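Local coordinates for protein QdtA (Thermoanaerobacterium thermosaccharolyticum, PDB 4ZU5) that belongs to the WxcM-like family of the cupin clan, pairs with a second copy of itself and holds thymidine in a pocket, at residues Y116-T119 against D120-R123; R123-D126 against F127-E131. All blocks are in the same frame, centred on the assembly; numbering follows the deposited sequence.

Contact 1 of 2, residues Y116-T119 against D120-R123. Unlike the reference sequence in segment 116-119: Tyr116 (reference Cys).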
ATOM      1  N   TYR A 116       7.001  -0.295 -13.781  1.00 36.05           N
ATOM      2  CA  TYR A 116       6.250   0.224 -14.892  1.00 44.18           C
ATOM      3  C   TYR A 116       6.956   0.041 -16.211  1.00 40.94           C
ATOM      4  O   TYR A 116       8.125   0.354 -16.324  1.00 44.76           O
ATOM      5  CB  TYR A 116       5.987   1.696 -14.678  1.00 44.43           C
ATOM      6  CG  TYR A 116       5.247   2.293 -15.832  1.00 55.77           C
ATOM      7  CD1 TYR A 116       3.895   2.018 -16.033  1.00 58.67           C
ATOM      8  CD2 TYR A 116       5.896   3.115 -16.745  1.00 53.92           C
ATOM      9  CE1 TYR A 116       3.194   2.582 -17.083  1.00 59.74           C
ATOM     10  CE2 TYR A 116       5.203   3.666 -17.804  1.00 61.02           C
ATOM     11  CZ  TYR A 116       3.860   3.393 -17.970  1.00 60.35           C
ATOM     12  OH  TYR A 116       3.193   3.955 -19.025  1.00 64.63           O
ATOM     13  N   ASP A 117       6.248  -0.551 -17.170  1.00 43.32           N
ATOM     14  CA  ASP A 117       6.748  -0.823 -18.510  1.00 42.56           C
ATOM     15  C   ASP A 117       5.591  -0.484 -19.450  1.00 47.15           C
ATOM     16  O   ASP A 117       4.651  -1.265 -19.534  1.00 39.12           O
ATOM     17  CB  ASP A 117       7.089  -2.300 -18.635  1.00 46.04           C
ATOM     18  CG  ASP A 117       7.671  -2.678 -19.992  1.00 50.53           C
ATOM     19  OD1 ASP A 117       7.816  -1.776 -20.845  1.00 48.92           O
ATOM     20  OD2 ASP A 117       7.937  -3.898 -20.186  1.00 48.10           O
ATOM     21  N   GLU A 118       5.621   0.681 -20.096  1.00 45.08           N
ATOM     22  CA  GLU A 118       4.559   1.046 -21.025  1.00 51.22           C
ATOM     23  C   GLU A 118       4.338  -0.039 -22.070  1.00 49.25           C
ATOM     24  O   GLU A 118       3.197  -0.352 -22.377  1.00 51.81           O
ATOM     25  CB  GLU A 118       4.801   2.407 -21.705  1.00 57.65           C
ATOM     26  CG  GLU A 118       3.634   2.883 -22.578  1.00 63.12           C
ATOM     27  CD  GLU A 118       2.259   2.872 -21.890  1.00 72.49           C
ATOM     28  OE1 GLU A 118       2.183   3.114 -20.664  1.00 80.57           O
ATOM     29  OE2 GLU A 118       1.219   2.637 -22.564  1.00 73.10           O
ATOM     30  N   THR A 119       5.398  -0.689 -22.538  1.00 47.37           N
ATOM     31  CA  THR A 119       5.217  -1.770 -23.498  1.00 48.12           C
ATOM     32  C   THR A 119       4.421  -2.975 -23.008  1.00 48.71           C
ATOM     33  O   THR A 119       4.185  -3.889 -23.783  1.00 45.92           O
ATOM     34  CB  THR A 119       6.549  -2.305 -24.070  1.00 45.70           C
ATOM     35  OG1 THR A 119       7.160  -3.269 -23.198  1.00 46.48           O
ATOM     36  CG2 THR A 119       7.534  -1.172 -24.383  1.00 49.95           C
ATOM     37  N   ASP A 120       4.091  -3.061 -21.721  1.00 45.34           N
ATOM     38  CA  ASP A 120       3.327  -4.214 -21.257  1.00 42.74           C
ATOM     39  C   ASP A 120       1.957  -3.746 -20.854  1.00 43.96           C
ATOM     40  O   ASP A 120       1.185  -4.521 -20.323  1.00 43.65           O
ATOM     41  CB  ASP A 120       4.045  -4.893 -20.073  1.00 46.54           C
ATOM     42  CG  ASP A 120       3.355  -6.164 -19.613  1.00 46.50           C
ATOM     43  OD1 ASP A 120       2.989  -6.992 -20.482  1.00 45.02           O
ATOM     44  OD2 ASP A 120       3.103  -6.294 -18.392  1.00 42.34           O
ATOM     45  N   TYR A 121       1.679  -2.463 -21.059  1.00 41.90           N
ATOM     46  CA  TYR A 121       0.397  -1.893 -20.685  1.00 46.97           C
ATOM     47  C   TYR A 121      -0.421  -1.991 -21.947  1.00 46.98           C
ATOM     48  O   TYR A 121      -0.177  -1.218 -22.849  1.00 50.01           O
ATOM     49  CB  TYR A 121       0.546  -0.410 -20.323  1.00 49.33           C
ATOM     50  CG  TYR A 121       0.099  -0.027 -18.946  1.00 59.85           C
ATOM     51  CD1 TYR A 121       0.995  -0.102 -17.871  1.00 70.83           C
ATOM     52  CD2 TYR A 121      -1.193   0.433 -18.702  1.00 63.26           C
ATOM     53  CE1 TYR A 121       0.619   0.245 -16.582  1.00 79.43           C
ATOM     54  CE2 TYR A 121      -1.585   0.804 -17.414  1.00 73.00           C
ATOM     55  CZ  TYR A 121      -0.673   0.711 -16.349  1.00 83.35           C
ATOM     56  OH  TYR A 121      -1.002   1.084 -15.048  1.00 87.74           O
ATOM     57  N   ILE A 122      -1.303  -2.979 -22.063  1.00 46.12           N
ATOM     58  CA  ILE A 122      -2.177  -3.089 -23.220  1.00 44.30           C
ATOM     59  C   ILE A 122      -3.370  -2.162 -23.042  1.00 42.26           C
ATOM     60  O   ILE A 122      -4.229  -2.383 -22.178  1.00 43.98           O
ATOM     61  CB  ILE A 122      -2.738  -4.491 -23.405  1.00 45.08           C
ATOM     62  CG1 ILE A 122      -1.615  -5.518 -23.565  1.00 48.38           C
ATOM     63  CG2 ILE A 122      -3.640  -4.513 -24.629  1.00 46.50           C
ATOM     64  CD1 ILE A 122      -2.132  -6.943 -23.557  1.00 50.81           C
ATOM     65  N   ARG A 123      -3.440  -1.117 -23.859  1.00 43.51           N
ATOM     66  CA  ARG A 123      -4.547  -0.168 -23.772  1.00 44.15           C
ATOM     67  C   ARG A 123      -5.536  -0.293 -24.937  1.00 41.30           C
ATOM     68  O   ARG A 123      -6.633   0.207 -24.878  1.00 37.50           O
ATOM     69  CB  ARG A 123      -4.010   1.257 -23.724  1.00 50.57           C
ATOM     70  CG  ARG A 123      -3.502   1.621 -22.345  1.00 59.52           C
ATOM     71  CD  ARG A 123      -2.521   2.790 -22.366  1.00 66.51           C
ATOM     72  NE  ARG A 123      -1.871   2.931 -21.064  1.00 75.06           N
ATOM     73  CZ  ARG A 123      -2.523   3.173 -19.926  1.00 80.93           C
ATOM     74  NH1 ARG A 123      -3.846   3.340 -19.909  1.00 85.96           N
ATOM     75  NH2 ARG A 123      -1.848   3.253 -18.789  1.00 82.15           N
TER
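The Tyr116 ring meets the Tyr121 ring with its edge. CE1 of Tyr121 lies near the plane of the Tyr116 ring, 3.5 Å from CE1 of Tyr116. The two planes meet at 55°, and the pair is neither a stack nor an edge-to-face contact. Tyr116 differs from the reference sequence, which has cysteine here. Both tyrosines line the pocket that holds thymidine, together with Arg35. Between them the chain makes a short 3-10 turn. It leads into the short, weakly bonded strand 121-122, which is, within this chain, an edge strand of one of the antiparallel sheets of the cupin fold. Two successive i to i+3 bonds define the turn. Asp120 N donates to Asp117 O over 2.9 Å, and Tyr121 N donates to Glu118 O over 2.9 Å. Asp117 OD1 accepts from Thr119 OG1 at 2.9 Å, on the syn side but well out of the carboxylate plane. The same OD1 takes a weak bond from Thr119 N, a loose Asx turn. Glu118 leaves the turn with CG anti to its N (chi1 -174°), then bends at chi2. Its carboxylate thereby comes beside CB of Tyr121. OE2 of Glu118 forms a long salt bridge with Arg123, 3.4 Å from NE, and the hydrogen bond in it is weak. Both groups make overly close contacts elsewhere in the model, so their exact placing is doubtful. Asp120 is buried and turns its carboxylate away from the turn, where OD1 accepts from Lys54 N and Lys55 N. His53 meets the Tyr121 ring edge-to-face. Across the dimer, Glu24 of the second subunit accepts a hydrogen bond from Tyr116 N.

Contact 2 of 2, residues R123-D126 against F127-E131; sequences RNYD and FYIDE
This is a local contact within the first turns of helix 125-136, on the surface of the subunit, between residues three and four apart. Tyr125 and Ile129 carry its apolar part. Ile129 CG1 sits over one face of the Tyr125 ring, 3.9 Å from the centroid, in a CH-pi contact offset toward the rim. CD1 of Ile129 continues along the ring to its phenol end and lies 3.6 Å from Tyr125 CZ. The tyrosine side chain leaves the helix with CG anti to N (chi1 -175°), which brings one ring face under Ile129, one turn later. Trp96 meets the same tyrosine ring edge-to-face. Asn124 is the N-cap of the helix. Its OD1 accepts from Phe127 N at 2.9 Å, with the donor tilted from the amide plane, and more weakly from Asp126 N. One side-chain oxygen thus serves two backbone N-H groups of the first turn. Regular i to i+4 bonds follow. Tyr128 N donates to Asn124 O over 2.9 Å. Ile129 N bonds in the same way to Tyr125 O, and Asp130 N to Asp126 O. The buried Tyr128 side chain packs on Ile73 and Pro74, and its OH is hydrogen-bonded to Leu94 O.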
ATOM      1  N   ARG A 123      -3.440  -1.117 -23.859  1.00 43.51           N
ATOM      2  CA  ARG A 123      -4.547  -0.168 -23.772  1.00 44.15           C
ATOM      3  C   ARG A 123      -5.536  -0.293 -24.937  1.00 41.30           C
ATOM      4  O   ARG A 123      -6.633   0.207 -24.878  1.00 37.50           O
ATOM      5  CB  ARG A 123      -4.010   1.257 -23.724  1.00 50.57           C
ATOM      6  CG  ARG A 123      -3.502   1.621 -22.345  1.00 59.52           C
ATOM      7  CD  ARG A 123      -2.521   2.790 -22.366  1.00 66.51           C
ATOM      8  NE  ARG A 123      -1.871   2.931 -21.064  1.00 75.06           N
ATOM      9  CZ  ARG A 123      -2.523   3.173 -19.926  1.00 80.93           C
ATOM     10  NH1 ARG A 123      -3.846   3.340 -19.909  1.00 85.96           N
ATOM     11  NH2 ARG A 123      -1.848   3.253 -18.789  1.00 82.15           N
ATOM     12  N   ASN A 124      -5.133  -0.963 -25.996  1.00 44.96           N
ATOM     13  CA  ASN A 124      -6.020  -1.142 -27.134  1.00 42.29           C
ATOM     14  C   ASN A 124      -6.894  -2.348 -26.933  1.00 37.20           C
ATOM     15  O   ASN A 124      -6.427  -3.478 -26.898  1.00 36.74           O
ATOM     16  CB  ASN A 124      -5.215  -1.295 -28.415  1.00 46.20           C
ATOM     17  CG  ASN A 124      -6.100  -1.305 -29.640  1.00 43.57           C
ATOM     18  OD1 ASN A 124      -6.836  -2.244 -29.875  1.00 49.05           O
ATOM     19  ND2 ASN A 124      -6.055  -0.234 -30.401  1.00 49.61           N
ATOM     20  N   TYR A 125      -8.183  -2.107 -26.832  1.00 35.89           N
ATOM     21  CA  TYR A 125      -9.099  -3.183 -26.557  1.00 35.02           C
ATOM     22  C   TYR A 125      -9.096  -4.237 -27.641  1.00 37.71           C
ATOM     23  O   TYR A 125      -9.172  -5.420 -27.330  1.00 36.02           O
ATOM     24  CB  TYR A 125     -10.490  -2.635 -26.298  1.00 36.42           C
ATOM     25  CG  TYR A 125     -11.467  -3.697 -25.883  1.00 35.75           C
ATOM     26  CD1 TYR A 125     -11.426  -4.251 -24.607  1.00 36.66           C
ATOM     27  CD2 TYR A 125     -12.388  -4.216 -26.778  1.00 35.40           C
ATOM     28  CE1 TYR A 125     -12.304  -5.254 -24.225  1.00 32.58           C
ATOM     29  CE2 TYR A 125     -13.303  -5.173 -26.400  1.00 32.99           C
ATOM     30  CZ  TYR A 125     -13.259  -5.720 -25.141  1.00 37.77           C
ATOM     31  OH  TYR A 125     -14.102  -6.743 -24.789  1.00 34.95           O
ATOM     32  N   ASP A 126      -8.953  -3.845 -28.905  1.00 35.97           N
ATOM     33  CA  ASP A 126      -8.963  -4.859 -29.988  1.00 38.21           C
ATOM     34  C   ASP A 126      -7.716  -5.741 -29.965  1.00 37.72           C
ATOM     35  O   ASP A 126      -7.782  -6.929 -30.219  1.00 37.18           O
ATOM     36  CB  ASP A 126      -9.094  -4.232 -31.381  1.00 39.75           C
ATOM     37  CG  ASP A 126     -10.432  -3.541 -31.590  1.00 39.53           C
ATOM     38  OD1 ASP A 126     -11.479  -4.015 -31.110  1.00 36.95           O
ATOM     39  OD2 ASP A 126     -10.424  -2.481 -32.226  1.00 43.05           O
ATOM     40  N   PHE A 127      -6.589  -5.141 -29.637  1.00 38.93           N
ATOM     41  CA  PHE A 127      -5.356  -5.892 -29.491  1.00 42.35           C
ATOM     42  C   PHE A 127      -5.465  -6.818 -28.283  1.00 35.89           C
ATOM     43  O   PHE A 127      -5.065  -7.965 -28.356  1.00 40.67           O
ATOM     44  CB  PHE A 127      -4.159  -4.948 -29.332  1.00 46.90           C
ATOM     45  CG  PHE A 127      -2.830  -5.678 -29.240  1.00 53.83           C
ATOM     46  CD1 PHE A 127      -2.379  -6.462 -30.307  1.00 52.40           C
ATOM     47  CD2 PHE A 127      -2.055  -5.641 -28.072  1.00 53.56           C
ATOM     48  CE1 PHE A 127      -1.190  -7.179 -30.218  1.00 53.68           C
ATOM     49  CE2 PHE A 127      -0.847  -6.326 -27.996  1.00 54.29           C
ATOM     50  CZ  PHE A 127      -0.409  -7.093 -29.070  1.00 50.17           C
ATOM     51  N   TYR A 128      -5.987  -6.307 -27.172  1.00 36.63           N
ATOM     52  CA  TYR A 128      -6.194  -7.128 -26.004  1.00 37.40           C
ATOM     53  C   TYR A 128      -6.938  -8.379 -26.434  1.00 39.85           C
ATOM     54  O   TYR A 128      -6.485  -9.494 -26.235  1.00 34.97           O
ATOM     55  CB  TYR A 128      -6.986  -6.423 -24.894  1.00 37.69           C
ATOM     56  CG  TYR A 128      -7.481  -7.405 -23.892  1.00 37.40           C
ATOM     57  CD1 TYR A 128      -6.597  -8.032 -23.030  1.00 37.03           C
ATOM     58  CD2 TYR A 128      -8.787  -7.831 -23.896  1.00 38.58           C
ATOM     59  CE1 TYR A 128      -7.013  -9.051 -22.209  1.00 37.35           C
ATOM     60  CE2 TYR A 128      -9.213  -8.840 -23.064  1.00 41.62           C
ATOM     61  CZ  TYR A 128      -8.320  -9.438 -22.196  1.00 39.02           C
ATOM     62  OH  TYR A 128      -8.786 -10.463 -21.408  1.00 39.14           O
ATOM     63  N   ILE A 129      -8.112  -8.187 -27.028  1.00 38.40           N
ATOM     64  CA  ILE A 129      -8.974  -9.304 -27.382  1.00 37.54           C
ATOM     65  C   ILE A 129      -8.298 -10.299 -28.296  1.00 36.25           C
ATOM     66  O   ILE A 129      -8.477 -11.492 -28.124  1.00 40.12           O
ATOM     67  CB  ILE A 129     -10.281  -8.815 -28.063  1.00 40.07           C
ATOM     68  CG1 ILE A 129     -11.134  -8.016 -27.068  1.00 38.72           C
ATOM     69  CG2 ILE A 129     -11.106  -9.982 -28.592  1.00 42.85           C
ATOM     70  CD1 ILE A 129     -11.732  -8.852 -25.949  1.00 44.57           C
ATOM     71  N   ASP A 130      -7.569  -9.819 -29.285  1.00 37.06           N
ATOM     72  CA  ASP A 130      -6.848 -10.714 -30.157  1.00 41.62           C
ATOM     73  C   ASP A 130      -5.896 -11.563 -29.342  1.00 42.80           C
ATOM     74  O   ASP A 130      -5.907 -12.768 -29.491  1.00 41.57           O
ATOM     75  CB  ASP A 130      -6.043  -9.955 -31.201  1.00 47.33           C
ATOM     76  CG  ASP A 130      -6.911  -9.523 -32.381  1.00 58.40           C
ATOM     77  OD1 ASP A 130      -7.984 -10.131 -32.627  1.00 61.50           O
ATOM     78  OD2 ASP A 130      -6.500  -8.557 -33.047  1.00 60.17           O
ATOM     79  N   GLU A 131      -5.021 -10.919 -28.573  1.00 41.34           N
ATOM     80  CA  GLU A 131      -4.050 -11.673 -27.740  1.00 46.41           C
ATOM     81  C   GLU A 131      -4.760 -12.634 -26.779  1.00 44.07           C
ATOM     82  O   GLU A 131      -4.361 -13.776 -26.598  1.00 41.09           O
ATOM     83  CB  GLU A 131      -3.177 -10.726 -26.909  1.00 48.29           C
ATOM     84  CG  GLU A 131      -2.206  -9.845 -27.674  1.00 56.61           C
ATOM     85  CD  GLU A 131      -1.426 -10.609 -28.730  1.00 64.81           C
ATOM     86  OE1 GLU A 131      -0.317 -11.065 -28.378  1.00 68.36           O
ATOM     87  OE2 GLU A 131      -1.936 -10.785 -29.874  1.00 66.42           O
TER

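How the contacts relate
Contacts 1 and 2 follow one another in the chain and share Arg123. Their centres are about 12 Å apart. Ile122, in the strand of contact 1, joins them by packing against the helix of contact 2. Its CG2 lies 3.9 Å from Tyr128 CB and 4.0 Å from Phe127 CD2. The two contacts stand differently to the pocket. In contact 1 the side chain of Tyr121 is about 3 Å from the bound thymidine, nearest atoms. In contact 2 the side chain of Asn124 is about 14 Å from the bound thymidine, nearest atoms. Contact 2 thus lies away from the pocket and meets contact 1 through Ile122.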